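Local coordinates for substrate binding periplasmic protein (Ralstonia solanacearum, PDB 3LOP) that binds leucine in the cleft between its two lobes and, as a periplasmic substrate-binding protein, probably delivers such a ligand to a membrane transporter, at residues Gln127-Met132 against Leu226-Ile231; Ile121-Gln126 against Ala251-Asn256; Lys131-Leu136 against Arg163-His168; Asp151-Glu156 against Gly203-Pro208; Glu222-Gly227 against Gly247-Leu252. All blocks are in the same frame, centred on the assembly; numbering follows the deposited sequence.

Contact 1: Gln127-Met132 against Leu226-Ile231. With LEU (leucine), chain B.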
# COMPACT_ATOMS: atom_id res chain seq x y z
N GLN A 127 -12.61 -2.28 -2.81
CA GLN A 127 -12.80 -3.70 -2.59
C GLN A 127 -12.64 -4.00 -1.10
O GLN A 127 -13.39 -4.80 -0.54
CB GLN A 127 -11.79 -4.53 -3.39
CG GLN A 127 -11.98 -4.47 -4.90
CD GLN A 127 -11.02 -5.40 -5.62
OE1 GLN A 127 -11.22 -6.61 -5.66
NE2 GLN A 127 -9.96 -4.83 -6.19
N GLU A 128 -11.65 -3.37 -0.47
CA GLU A 128 -11.40 -3.55 0.96
C GLU A 128 -12.60 -3.08 1.77
O GLU A 128 -13.07 -3.79 2.67
CB GLU A 128 -10.18 -2.74 1.40
CG GLU A 128 -8.83 -3.20 0.87
CD GLU A 128 -7.69 -2.39 1.47
OE1 GLU A 128 -7.63 -2.29 2.71
OE2 GLU A 128 -6.86 -1.86 0.70
N ILE A 129 -13.09 -1.89 1.44
CA ILE A 129 -14.22 -1.30 2.14
C ILE A 129 -15.49 -2.14 1.97
O ILE A 129 -16.19 -2.42 2.94
CB ILE A 129 -14.46 0.15 1.66
CG1 ILE A 129 -13.28 1.02 2.08
CG2 ILE A 129 -15.76 0.69 2.24
CD1 ILE A 129 -13.30 2.43 1.51
N ASP A 130 -15.77 -2.56 0.74
CA ASP A 130 -16.95 -3.38 0.50
C ASP A 130 -16.91 -4.63 1.37
O ASP A 130 -17.87 -4.96 2.07
CB ASP A 130 -17.03 -3.81 -0.97
CG ASP A 130 -17.46 -2.69 -1.89
OD1 ASP A 130 -18.17 -1.77 -1.42
OD2 ASP A 130 -17.10 -2.73 -3.08
N LYS A 131 -15.79 -5.34 1.33
CA LYS A 131 -15.65 -6.57 2.10
C LYS A 131 -15.77 -6.37 3.61
O LYS A 131 -16.53 -7.08 4.27
CB LYS A 131 -14.33 -7.25 1.75
CG LYS A 131 -14.36 -8.77 1.86
CD LYS A 131 -13.09 -9.39 1.30
CE LYS A 131 -13.13 -10.91 1.35
NZ LYS A 131 -14.26 -11.45 0.56
N MSE A 132 -15.03 -5.41 4.15
CA MSE A 132 -15.06 -5.15 5.59
C MSE A 132 -16.37 -4.57 6.10
O MSE A 132 -16.88 -5.01 7.13
CB MSE A 132 -13.92 -4.21 6.00
CG MSE A 132 -12.54 -4.83 5.98
SE MSE A 132 -11.20 -3.62 6.68
CE MSE A 132 -10.75 -2.70 5.04
N LEU A 226 -11.14 -1.16 12.53
CA LEU A 226 -10.78 -1.73 11.24
C LEU A 226 -10.23 -0.61 10.37
O LEU A 226 -10.48 0.56 10.64
CB LEU A 226 -11.99 -2.39 10.56
CG LEU A 226 -13.23 -1.55 10.25
CD1 LEU A 226 -14.06 -2.26 9.19
CD2 LEU A 226 -14.05 -1.32 11.51
N GLY A 227 -9.49 -0.96 9.33
CA GLY A 227 -8.93 0.07 8.48
C GLY A 227 -8.34 -0.42 7.18
O GLY A 227 -8.26 -1.63 6.93
N LEU A 228 -7.93 0.52 6.34
CA LEU A 228 -7.35 0.23 5.03
C LEU A 228 -5.96 -0.38 5.10
O LEU A 228 -5.27 -0.28 6.11
CB LEU A 228 -7.30 1.51 4.19
CG LEU A 228 -8.64 2.13 3.80
CD1 LEU A 228 -8.40 3.48 3.12
CD2 LEU A 228 -9.39 1.19 2.88
N SER A 229 -5.54 -0.99 3.99
CA SER A 229 -4.23 -1.63 3.89
C SER A 229 -3.09 -0.62 3.93
O SER A 229 -1.91 -0.98 3.83
CB SER A 229 -4.14 -2.47 2.61
OG SER A 229 -4.29 -1.66 1.46
N SER A 230 -3.44 0.66 4.05
CA SER A 230 -2.45 1.72 4.16
C SER A 230 -1.89 1.66 5.58
O SER A 230 -0.90 2.32 5.90
CB SER A 230 -3.10 3.07 3.90
OG SER A 230 -4.27 3.23 4.69
N ILE A 231 -2.54 0.86 6.42
CA ILE A 231 -2.15 0.70 7.82
C ILE A 231 -1.59 -0.71 8.06
O ILE A 231 -2.35 -1.67 8.16
CB ILE A 231 -3.35 0.92 8.75
CG1 ILE A 231 -3.93 2.32 8.51
CG2 ILE A 231 -2.92 0.75 10.20
CD1 ILE A 231 -5.31 2.53 9.10
N LEU B . -0.19 5.38 0.05
CA LEU B . -0.50 5.79 1.45
C LEU B . 0.04 4.76 2.42
O LEU B . 0.22 5.13 3.60
CB LEU B . -2.01 5.91 1.62
CG LEU B . -2.50 6.73 0.43
CD1 LEU B . -3.78 6.21 -0.06
CD2 LEU B . -2.62 8.15 0.81
OXT LEU B . 0.26 3.61 2.00
O HOH W 1 -7.15 -3.41 5.29
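At the rim of the leucine pocket, the turn that follows strand 224-227 is held by a carboxylate from helix 125-138: Glu128 grips Ser229 with both of its oxygens. OE1 of Glu128 accepts from Ser229 N at 2.8 Å through its syn lone pair. OE2 of Glu128 accepts a hydrogen bond from Ser229 OG at 2.7 Å, on the syn side but 29° out of the carboxylate plane. The glutamate chain runs extended beyond CG (chi2 -175°). A water lies 2.9 Å from Glu128 OE1 and 2.7 Å from Gly227 O and can bridge them. Apolar packing flanks this polar clamp. Met132, present as selenomethionine, and Leu226 run alongside each other with opposite sense, Met132 CB 3.7 Å from Leu226 CD1. Met132 bends at its end, and its CE comes within 3.3 Å of Gly227 O. Ile129 CG1 touches Leu228 CD2. Ser229 OG has a further, weak bond from Lys122 NZ, near the magnesium. Ser230 places its CB 3.8 Å from CB of the bound leucine. Leu228-Ile231 forms a type I turn, part of the strand-to-helix loop that lines the cleft of a periplasmic binding protein.

Contact 2: Ile121-Gln126 against Ala251-Asn256. With LEU (leucine), chain B.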
# COMPACT_ATOMS: atom_id res chain seq x y z
N ILE A 121 -1.35 -2.91 -8.53
CA ILE A 121 -1.26 -4.34 -8.31
C ILE A 121 -2.30 -4.83 -7.30
O ILE A 121 -3.17 -5.63 -7.62
CB ILE A 121 0.14 -4.75 -7.82
CG1 ILE A 121 1.17 -4.52 -8.94
CG2 ILE A 121 0.15 -6.21 -7.38
CD1 ILE A 121 2.61 -4.80 -8.53
N LYS A 122 -2.21 -4.32 -6.08
CA LYS A 122 -3.13 -4.76 -5.03
C LYS A 122 -4.59 -4.40 -5.22
O LYS A 122 -4.93 -3.40 -5.87
CB LYS A 122 -2.64 -4.26 -3.67
CG LYS A 122 -2.74 -2.76 -3.46
CD LYS A 122 -1.78 -2.33 -2.35
CE LYS A 122 -1.95 -0.87 -1.97
NZ LYS A 122 -3.06 -0.69 -0.99
N ALA A 123 -5.46 -5.23 -4.65
CA ALA A 123 -6.90 -5.00 -4.70
C ALA A 123 -7.12 -3.59 -4.16
O ALA A 123 -6.39 -3.14 -3.28
CB ALA A 123 -7.63 -6.03 -3.84
N SER A 124 -8.12 -2.91 -4.70
CA SER A 124 -8.42 -1.52 -4.36
C SER A 124 -9.03 -1.24 -2.98
O SER A 124 -9.51 -2.15 -2.30
CB SER A 124 -9.36 -0.94 -5.40
OG SER A 124 -10.68 -1.44 -5.21
N TYR A 125 -9.02 0.03 -2.60
CA TYR A 125 -9.60 0.44 -1.33
C TYR A 125 -11.10 0.15 -1.32
O TYR A 125 -11.65 -0.24 -0.29
CB TYR A 125 -9.42 1.95 -1.08
CG TYR A 125 -8.01 2.38 -0.74
CD1 TYR A 125 -7.12 1.51 -0.12
CD2 TYR A 125 -7.60 3.69 -0.99
CE1 TYR A 125 -5.84 1.94 0.25
CE2 TYR A 125 -6.33 4.12 -0.63
CZ TYR A 125 -5.46 3.24 -0.01
OH TYR A 125 -4.20 3.66 0.35
N GLN A 126 -11.75 0.34 -2.47
CA GLN A 126 -13.18 0.08 -2.54
C GLN A 126 -13.47 -1.40 -2.30
O GLN A 126 -14.45 -1.74 -1.64
CB GLN A 126 -13.74 0.50 -3.90
CG GLN A 126 -15.27 0.50 -3.96
CD GLN A 126 -15.90 1.42 -2.92
OE1 GLN A 126 -15.61 2.62 -2.88
NE2 GLN A 126 -16.76 0.87 -2.08
N ALA A 251 -8.20 -6.03 5.71
CA ALA A 251 -8.38 -6.76 4.47
C ALA A 251 -6.99 -7.07 3.93
O ALA A 251 -6.17 -6.17 3.75
CB ALA A 251 -9.17 -5.93 3.46
N LEU A 252 -6.71 -8.35 3.72
CA LEU A 252 -5.42 -8.78 3.20
C LEU A 252 -5.42 -8.65 1.68
O LEU A 252 -6.28 -9.22 1.01
CB LEU A 252 -5.18 -10.25 3.58
CG LEU A 252 -5.16 -10.60 5.07
CD1 LEU A 252 -5.31 -12.11 5.26
CD2 LEU A 252 -3.87 -10.11 5.67
N VAL A 253 -4.47 -7.89 1.15
CA VAL A 253 -4.36 -7.70 -0.30
C VAL A 253 -2.96 -8.10 -0.78
O VAL A 253 -2.62 -7.96 -1.96
CB VAL A 253 -4.65 -6.24 -0.71
CG1 VAL A 253 -6.08 -5.88 -0.33
CG2 VAL A 253 -3.66 -5.29 -0.05
N MSE A 254 -2.17 -8.61 0.15
CA MSE A 254 -0.81 -9.07 -0.11
C MSE A 254 -0.57 -10.36 0.67
O MSE A 254 -1.31 -10.67 1.60
CB MSE A 254 0.21 -8.03 0.38
CG MSE A 254 0.43 -6.84 -0.54
SE MSE A 254 1.44 -7.33 -2.10
CE MSE A 254 0.37 -6.43 -3.43
N PRO A 255 0.46 -11.13 0.28
CA PRO A 255 0.75 -12.37 1.01
C PRO A 255 0.97 -11.98 2.47
O PRO A 255 1.63 -10.98 2.76
CB PRO A 255 2.02 -12.87 0.33
CG PRO A 255 1.82 -12.44 -1.09
CD PRO A 255 1.28 -11.03 -0.94
N ASN A 256 0.42 -12.77 3.39
CA ASN A 256 0.52 -12.50 4.82
C ASN A 256 1.86 -12.89 5.43
O ASN A 256 2.22 -14.06 5.45
CB ASN A 256 -0.62 -13.24 5.53
CG ASN A 256 -0.64 -13.00 7.03
OD1 ASN A 256 0.11 -12.19 7.56
ND2 ASN A 256 -1.52 -13.72 7.72
N LEU B . -0.19 5.38 0.05
CA LEU B . -0.50 5.79 1.45
C LEU B . 0.04 4.76 2.42
O LEU B . 0.22 5.13 3.60
CB LEU B . -2.01 5.91 1.62
CG LEU B . -2.50 6.73 0.43
CD1 LEU B . -3.78 6.21 -0.06
CD2 LEU B . -2.62 8.15 0.81
OXT LEU B . 0.26 3.61 2.00
O HOH W 2 -4.42 -8.04 -4.09
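Two chain crossings meet here, Lys122 and Ala123 against Val253 and Met254, where the polypeptide passes between the lobes, consistent with the multi-stranded hinge of type I periplasmic binding proteins. The contact is apolar at its centre. Val253 presents its two methyls to successive residues: CG1 meets Ala123 CB at 3.8 Å, while CG2 faces Lys122 CB at 3.9 Å. Met254, modelled as selenomethionine, comes in beside them. The chain of Met254 bends at chi2 (-73°) and again at chi3, and CE lies 3.7 Å from Lys122 CB. The same CE lies 4.0 Å from Ile121 CG2, and the two side chains cross at about a right angle. Lys122 contributes mainly the root of its chain to this packing. Its CG stands between the backbone N and the carbonyl carbon (chi1 69°), and the amino end leads away to the magnesium site, which Ala106 and Tyr125 complete. No direct hydrogen bond joins the segments; instead a water accepts from Ala123 N at 3.0 Å and donates to Val253 O at 2.8 Å, so the two backbones are linked through this one water. Just beyond, Ser124 is the N-cap of helix 125-138, its OG bonded to Gln127 N, and Tyr125 is a residue of the leucine pocket. Around the contact, Ile121 packs on Val295 of helix 284-303 and Val253 on Glu128 of helix 125-138, while Leu252, ending strand 249-252, bonds through its backbone to Glu344 of strand 344-348.

Contact 3: Lys131-Leu136 against Arg163-His168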
# COMPACT_ATOMS: atom_id res chain seq x y z
N LYS A 131 -15.79 -5.34 1.33
CA LYS A 131 -15.65 -6.57 2.10
C LYS A 131 -15.77 -6.37 3.61
O LYS A 131 -16.53 -7.08 4.27
CB LYS A 131 -14.33 -7.25 1.75
CG LYS A 131 -14.36 -8.77 1.86
CD LYS A 131 -13.09 -9.39 1.30
CE LYS A 131 -13.13 -10.91 1.35
NZ LYS A 131 -14.26 -11.45 0.56
N MSE A 132 -15.03 -5.41 4.15
CA MSE A 132 -15.06 -5.15 5.59
C MSE A 132 -16.37 -4.57 6.10
O MSE A 132 -16.88 -5.01 7.13
CB MSE A 132 -13.92 -4.21 6.00
CG MSE A 132 -12.54 -4.83 5.98
SE MSE A 132 -11.20 -3.62 6.68
CE MSE A 132 -10.75 -2.70 5.04
N ILE A 133 -16.90 -3.58 5.41
CA ILE A 133 -18.14 -2.96 5.83
C ILE A 133 -19.32 -3.92 5.71
O ILE A 133 -20.16 -4.00 6.60
CB ILE A 133 -18.43 -1.66 5.03
CG1 ILE A 133 -17.31 -0.65 5.29
CG2 ILE A 133 -19.77 -1.07 5.44
CD1 ILE A 133 -17.17 -0.24 6.75
N THR A 134 -19.37 -4.68 4.61
CA THR A 134 -20.46 -5.63 4.43
C THR A 134 -20.42 -6.69 5.53
O THR A 134 -21.46 -7.15 5.99
CB THR A 134 -20.38 -6.31 3.05
OG1 THR A 134 -20.54 -5.32 2.03
CG2 THR A 134 -21.48 -7.35 2.90
N ALA A 135 -19.21 -7.06 5.96
CA ALA A 135 -19.06 -8.04 7.02
C ALA A 135 -19.66 -7.49 8.31
O ALA A 135 -20.34 -8.21 9.04
CB ALA A 135 -17.59 -8.38 7.23
N LEU A 136 -19.42 -6.21 8.58
CA LEU A 136 -19.95 -5.57 9.79
C LEU A 136 -21.47 -5.52 9.75
O LEU A 136 -22.14 -5.87 10.72
CB LEU A 136 -19.41 -4.14 9.92
CG LEU A 136 -17.95 -3.92 10.33
CD1 LEU A 136 -17.62 -2.44 10.22
CD2 LEU A 136 -17.73 -4.41 11.75
N ARG A 163 -20.89 4.68 0.19
CA ARG A 163 -21.45 3.91 -0.92
C ARG A 163 -21.88 2.52 -0.46
O ARG A 163 -23.00 2.08 -0.76
CB ARG A 163 -20.42 3.78 -2.05
CG ARG A 163 -20.93 3.03 -3.27
CD ARG A 163 -19.88 3.02 -4.37
NE ARG A 163 -19.48 4.38 -4.73
CZ ARG A 163 -18.49 4.68 -5.56
NH1 ARG A 163 -17.78 3.71 -6.12
NH2 ARG A 163 -18.19 5.94 -5.82
N THR A 164 -21.01 1.83 0.27
CA THR A 164 -21.32 0.50 0.75
C THR A 164 -22.49 0.53 1.73
O THR A 164 -23.40 -0.29 1.64
CB THR A 164 -20.09 -0.13 1.45
OG1 THR A 164 -18.98 -0.15 0.54
CG2 THR A 164 -20.40 -1.57 1.88
N LEU A 165 -22.48 1.49 2.64
CA LEU A 165 -23.56 1.59 3.62
C LEU A 165 -24.90 1.92 2.96
O LEU A 165 -25.94 1.42 3.38
CB LEU A 165 -23.23 2.63 4.69
CG LEU A 165 -22.13 2.22 5.67
CD1 LEU A 165 -21.87 3.35 6.66
CD2 LEU A 165 -22.54 0.95 6.41
N LYS A 166 -24.87 2.75 1.92
CA LYS A 166 -26.09 3.12 1.21
C LYS A 166 -26.76 1.89 0.62
O LYS A 166 -27.99 1.80 0.56
CB LYS A 166 -25.78 4.12 0.10
CG LYS A 166 -27.01 4.63 -0.65
CD LYS A 166 -26.63 5.60 -1.75
CE LYS A 166 -27.86 6.08 -2.51
NZ LYS A 166 -28.82 6.80 -1.63
N ALA A 167 -25.95 0.93 0.19
CA ALA A 167 -26.45 -0.31 -0.39
C ALA A 167 -27.24 -1.11 0.65
O ALA A 167 -27.98 -2.03 0.31
CB ALA A 167 -25.29 -1.15 -0.92
N HIS A 168 -27.07 -0.75 1.92
CA HIS A 168 -27.77 -1.43 3.00
C HIS A 168 -28.67 -0.47 3.77
O HIS A 168 -29.03 -0.73 4.92
CB HIS A 168 -26.76 -2.08 3.95
CG HIS A 168 -25.91 -3.12 3.28
ND1 HIS A 168 -24.64 -2.87 2.84
CD2 HIS A 168 -26.18 -4.41 2.96
CE1 HIS A 168 -24.15 -3.96 2.26
NE2 HIS A 168 -25.07 -4.90 2.32
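Ile133 of helix 125-138 projects its CG2 methyl between Thr164 and Leu165 of helix 152-166. CG2 of Ile133 is 3.6 Å from Thr164 CG2 and equally 3.6 Å from Leu165 CD2, and the isoleucine and leucine chains cross at about a right angle. The next residue, Thr134, has OG1 3.8 Å from Thr164 CG2. The same hydroxyl oxygen is 3.9 Å from His168 CE1, an oblique approach to the ring. The second shell helps to fix the two hydroxyls. Thr164 CG2 stands anti to the backbone N, which offers the methyl to the neighbouring helix, while Thr164 OG1 is hydrogen-bonded to Asp130 OD1 and to Gly160 O. Thr134 OG1 is likewise engaged by Asp130 O in its own helix. The imidazole of His168 is tied back to the backbone of helix 152-166, its ND1 donating to Thr164 O at 3.1 Å. That bond is bent, with an angle of 139° at the hydrogen and the donor tilted from the carbonyl plane. Between Lys131-Leu136 and Arg163-His168 the contact is therefore van der Waals, mainly methyl packing, and the Asp130-Thr164 hydrogen bond just beside it links the same helices.

Contact 4: Asp151-Glu156 against Gly203-Pro208. With LEU (leucine), chain B.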
# COMPACT_ATOMS: atom_id res chain seq x y z
N ASP A 151 -7.66 14.92 2.93
CA ASP A 151 -7.16 15.02 1.56
C ASP A 151 -7.77 13.89 0.73
O ASP A 151 -8.76 13.27 1.14
CB ASP A 151 -5.62 14.96 1.54
CG ASP A 151 -5.07 13.55 1.64
OD1 ASP A 151 -5.79 12.65 2.12
OD2 ASP A 151 -3.90 13.35 1.23
N ALA A 152 -7.19 13.61 -0.44
CA ALA A 152 -7.72 12.57 -1.32
C ALA A 152 -7.92 11.20 -0.66
O ALA A 152 -8.89 10.50 -0.97
CB ALA A 152 -6.82 12.43 -2.54
N LEU A 153 -7.02 10.80 0.24
CA LEU A 153 -7.16 9.51 0.91
C LEU A 153 -8.45 9.46 1.72
O LEU A 153 -9.20 8.50 1.63
CB LEU A 153 -5.96 9.24 1.83
CG LEU A 153 -6.15 8.04 2.78
CD1 LEU A 153 -6.37 6.77 1.96
CD2 LEU A 153 -4.94 7.90 3.68
N GLY A 154 -8.69 10.51 2.50
CA GLY A 154 -9.89 10.56 3.32
C GLY A 154 -11.15 10.58 2.48
O GLY A 154 -12.16 9.97 2.85
N LYS A 155 -11.10 11.29 1.36
CA LYS A 155 -12.24 11.37 0.46
C LYS A 155 -12.58 9.98 -0.07
O LYS A 155 -13.76 9.61 -0.17
CB LYS A 155 -11.92 12.31 -0.71
CG LYS A 155 -13.00 12.39 -1.76
CD LYS A 155 -12.56 13.27 -2.92
CE LYS A 155 -11.29 12.73 -3.57
NZ LYS A 155 -10.76 13.64 -4.62
N GLU A 156 -11.56 9.21 -0.42
CA GLU A 156 -11.75 7.85 -0.91
C GLU A 156 -12.45 7.01 0.15
O GLU A 156 -13.38 6.25 -0.13
CB GLU A 156 -10.41 7.20 -1.25
CG GLU A 156 -9.75 7.69 -2.52
CD GLU A 156 -10.44 7.19 -3.77
OE1 GLU A 156 -10.59 5.96 -3.92
OE2 GLU A 156 -10.83 8.03 -4.61
N GLY A 203 -9.57 5.46 7.75
CA GLY A 203 -9.15 5.80 6.40
C GLY A 203 -7.98 6.74 6.61
O GLY A 203 -8.05 7.94 6.34
N ALA A 204 -6.89 6.17 7.12
CA ALA A 204 -5.70 6.94 7.45
C ALA A 204 -4.40 6.22 7.17
O ALA A 204 -4.39 5.07 6.72
CB ALA A 204 -5.76 7.30 8.93
N THR A 205 -3.30 6.92 7.42
CA THR A 205 -1.97 6.36 7.24
C THR A 205 -1.51 5.77 8.56
O THR A 205 -2.15 5.96 9.60
CB THR A 205 -0.99 7.44 6.75
OG1 THR A 205 -1.05 8.58 7.62
CG2 THR A 205 -1.35 7.87 5.33
N ALA A 206 -0.38 5.07 8.53
CA ALA A 206 0.16 4.39 9.70
C ALA A 206 0.26 5.15 11.02
O ALA A 206 -0.31 4.73 12.02
CB ALA A 206 1.51 3.78 9.34
N GLU A 207 0.99 6.27 11.02
CA GLU A 207 1.19 7.02 12.26
C GLU A 207 -0.09 7.57 12.88
O GLU A 207 -0.34 7.37 14.07
CB GLU A 207 2.21 8.15 12.05
CG GLU A 207 2.56 8.87 13.35
CD GLU A 207 3.72 9.83 13.19
OE1 GLU A 207 3.64 10.74 12.34
OE2 GLU A 207 4.71 9.69 13.94
N PRO A 208 -0.91 8.30 12.10
CA PRO A 208 -2.14 8.82 12.72
C PRO A 208 -3.06 7.68 13.17
O PRO A 208 -3.73 7.78 14.19
CB PRO A 208 -2.75 9.68 11.61
CG PRO A 208 -2.16 9.12 10.34
CD PRO A 208 -0.74 8.83 10.74
N LEU B . -0.19 5.38 0.05
CA LEU B . -0.50 5.79 1.45
C LEU B . 0.04 4.76 2.42
O LEU B . 0.22 5.13 3.60
CB LEU B . -2.01 5.91 1.62
CG LEU B . -2.50 6.73 0.43
CD1 LEU B . -3.78 6.21 -0.06
CD2 LEU B . -2.62 8.15 0.81
OXT LEU B . 0.26 3.61 2.00
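Leu153 meets the bound leucine with both of its methyls, and its CD2 in addition meets Ala204 and Thr205. Its CG lies anti to the backbone N (chi1 169°), which sets CG on the pocket side of helix 152-166. CD2 of Leu153 approaches the carbonyl carbon C of Ala204 at 3.9 Å and Thr205 CG2 at 4.0 Å. It also lies 3.7 Å from CD2 of the leucine ligand. CD1 of Leu153 points to the ligand and also packs on Tyr125 and Leu228; the modelled gap to the ligand CD1 is very short and its exact value is doubtful. Thr205 meets the ligand at the opposite end of that molecule: Thr205 CG2, anti to its own carbonyl carbon, stands 3.6 Å from atom O of the ligand, one of its two carboxylate oxygens. Leu153 CG lies 4.0 Å from Gly203 O. The backbones are nearest at Gly154 and Gly203, with Gly154 CA 4.4 Å from Gly203 O. Leu153 lies in the first turn of a helix capped by Asp151. At the N-cap, Asp151 accepts from Leu153 N through OD1 at 2.9 Å, with the donor above the carboxylate plane, while its OD2 forms a salt bridge with Arg180. Gly203 ends strand 199-203, which is hydrogen-bonded to strand 144-149 through Leu147 and Gln149. Both helices, 152-166 and 206-218, thus start just past the carboxyl ends of adjacent parallel strands, and Ala152 reaches helix 83-91 across the cleft.

Contact 5: Glu222-Gly227 against Gly247-Leu252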
# COMPACT_ATOMS: atom_id res chain seq x y z
N GLU A 222 -14.51 1.73 23.04
CA GLU A 222 -14.73 0.29 22.89
C GLU A 222 -15.13 -0.19 21.50
O GLU A 222 -15.33 -1.39 21.30
CB GLU A 222 -15.79 -0.17 23.89
CG GLU A 222 -15.38 -0.06 25.35
CD GLU A 222 -14.12 -0.85 25.67
OE1 GLU A 222 -13.89 -1.88 25.02
OE2 GLU A 222 -13.38 -0.43 26.58
N ALA A 223 -15.25 0.72 20.54
CA ALA A 223 -15.64 0.32 19.19
C ALA A 223 -14.70 -0.68 18.54
O ALA A 223 -13.50 -0.70 18.83
CB ALA A 223 -15.77 1.55 18.30
N GLN A 224 -15.25 -1.53 17.68
CA GLN A 224 -14.45 -2.49 16.92
C GLN A 224 -13.66 -1.63 15.95
O GLN A 224 -14.21 -0.71 15.35
CB GLN A 224 -15.37 -3.44 16.15
CG GLN A 224 -14.68 -4.25 15.05
CD GLN A 224 -13.68 -5.23 15.60
OE1 GLN A 224 -14.01 -6.03 16.48
NE2 GLN A 224 -12.46 -5.20 15.08
N LEU A 225 -12.37 -1.91 15.80
CA LEU A 225 -11.54 -1.12 14.90
C LEU A 225 -11.18 -1.88 13.64
O LEU A 225 -10.94 -3.09 13.67
CB LEU A 225 -10.27 -0.68 15.63
CG LEU A 225 -10.51 0.14 16.90
CD1 LEU A 225 -9.21 0.26 17.69
CD2 LEU A 225 -11.06 1.52 16.53
N LEU A 226 -11.14 -1.16 12.53
CA LEU A 226 -10.78 -1.73 11.24
C LEU A 226 -10.23 -0.61 10.37
O LEU A 226 -10.48 0.56 10.64
CB LEU A 226 -11.99 -2.39 10.56
CG LEU A 226 -13.23 -1.55 10.25
CD1 LEU A 226 -14.06 -2.26 9.19
CD2 LEU A 226 -14.05 -1.32 11.51
N GLY A 227 -9.49 -0.96 9.33
CA GLY A 227 -8.93 0.07 8.48
C GLY A 227 -8.34 -0.42 7.18
O GLY A 227 -8.26 -1.63 6.93
N GLY A 247 -7.59 -7.59 18.03
CA GLY A 247 -8.97 -7.60 17.55
C GLY A 247 -9.18 -6.76 16.30
O GLY A 247 -10.22 -6.88 15.64
N TYR A 248 -8.22 -5.91 15.98
CA TYR A 248 -8.27 -5.05 14.80
C TYR A 248 -8.55 -5.87 13.54
O TYR A 248 -7.90 -6.88 13.30
CB TYR A 248 -6.94 -4.29 14.66
CG TYR A 248 -6.82 -3.44 13.41
CD1 TYR A 248 -7.45 -2.20 13.32
CD2 TYR A 248 -6.05 -3.87 12.33
CE1 TYR A 248 -7.32 -1.41 12.17
CE2 TYR A 248 -5.91 -3.09 11.19
CZ TYR A 248 -6.54 -1.87 11.12
OH TYR A 248 -6.39 -1.08 9.99
N SER A 249 -9.51 -5.41 12.74
CA SER A 249 -9.89 -6.08 11.50
C SER A 249 -9.27 -5.41 10.29
O SER A 249 -9.12 -4.19 10.25
CB SER A 249 -11.41 -6.10 11.34
OG SER A 249 -12.02 -6.97 12.28
N LEU A 250 -8.93 -6.21 9.28
CA LEU A 250 -8.31 -5.67 8.08
C LEU A 250 -8.62 -6.52 6.87
O LEU A 250 -9.22 -7.59 6.97
CB LEU A 250 -6.79 -5.59 8.25
CG LEU A 250 -6.11 -6.94 8.50
CD1 LEU A 250 -4.81 -7.02 7.71
CD2 LEU A 250 -5.86 -7.14 9.98
N ALA A 251 -8.20 -6.03 5.71
CA ALA A 251 -8.38 -6.76 4.47
C ALA A 251 -6.99 -7.07 3.93
O ALA A 251 -6.17 -6.17 3.75
CB ALA A 251 -9.17 -5.93 3.46
N LEU A 252 -6.71 -8.35 3.72
CA LEU A 252 -5.42 -8.78 3.20
C LEU A 252 -5.42 -8.65 1.68
O LEU A 252 -6.28 -9.22 1.01
CB LEU A 252 -5.18 -10.25 3.58
CG LEU A 252 -5.16 -10.60 5.07
CD1 LEU A 252 -5.31 -12.11 5.26
CD2 LEU A 252 -3.87 -10.11 5.67
O HOH W 3 -12.14 -6.29 18.47
O HOH W 1 -7.15 -3.41 5.29
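The ring of Tyr248 turns its edge to Leu225, whose CB lies in the ring plane 3.9 Å from CD1. The backbone from Leu225 O to Gly227 N runs obliquely past the same ring, with Leu226 C 3.5 Å from Tyr248 CE1. The other flat group, the carboxamide of Gln224, donates through NE2 to Gly247 O at 2.9 Å. This bond is nearly straight (166°) and lies in the amide plane, though NE2 comes from above the carbonyl plane. The chain of Gln224 bends at chi2 (66°), which brings CD back toward the strand; NE2 also donates to Leu225 O, while a water donates to Gln224 OE1. Leu225 O therefore takes two donors, for Ser249 N meets it at 2.9 Å in an almost linear bond of 174°. On the far side of the bridge Gly227 N makes only a weak bond to Ser249 O, at 3.4 Å. A CA-H...O contact, Leu226 CA to Ser249 O, lies at 3.1 Å. One parallel bridge, Leu226 with Ser249, is thus formed before the strands diverge: the Gln224 amide bonds Gly247 O at one end, and at the other a water accepts from Ala251 N at 2.9 Å.

Overall arrangement
The five contacts describe one lobe and its way out to the other. Contacts 1, 2 and 3 follow helix 125-138 along its length, 1 and 3 sharing Lys131 and Met132: hinge and ligand at its start, a pocket turn next, and helix packing farthest from the chain's centre. Contacts 3 and 4 use opposite ends of helix 152-166. Contacts 1 and 5 share Leu226, Gly227 and a water, contacts 2 and 5 the end of strand 249-252. Contacts 2 and 4 have only buried touching residues, contact 1 all but Ser229; contacts 3 and 5 include partly exposed residues. Direct hydrogen bonds cross in 1 and 5 but not in 2, 3 and 4; contact 2 is linked by a water.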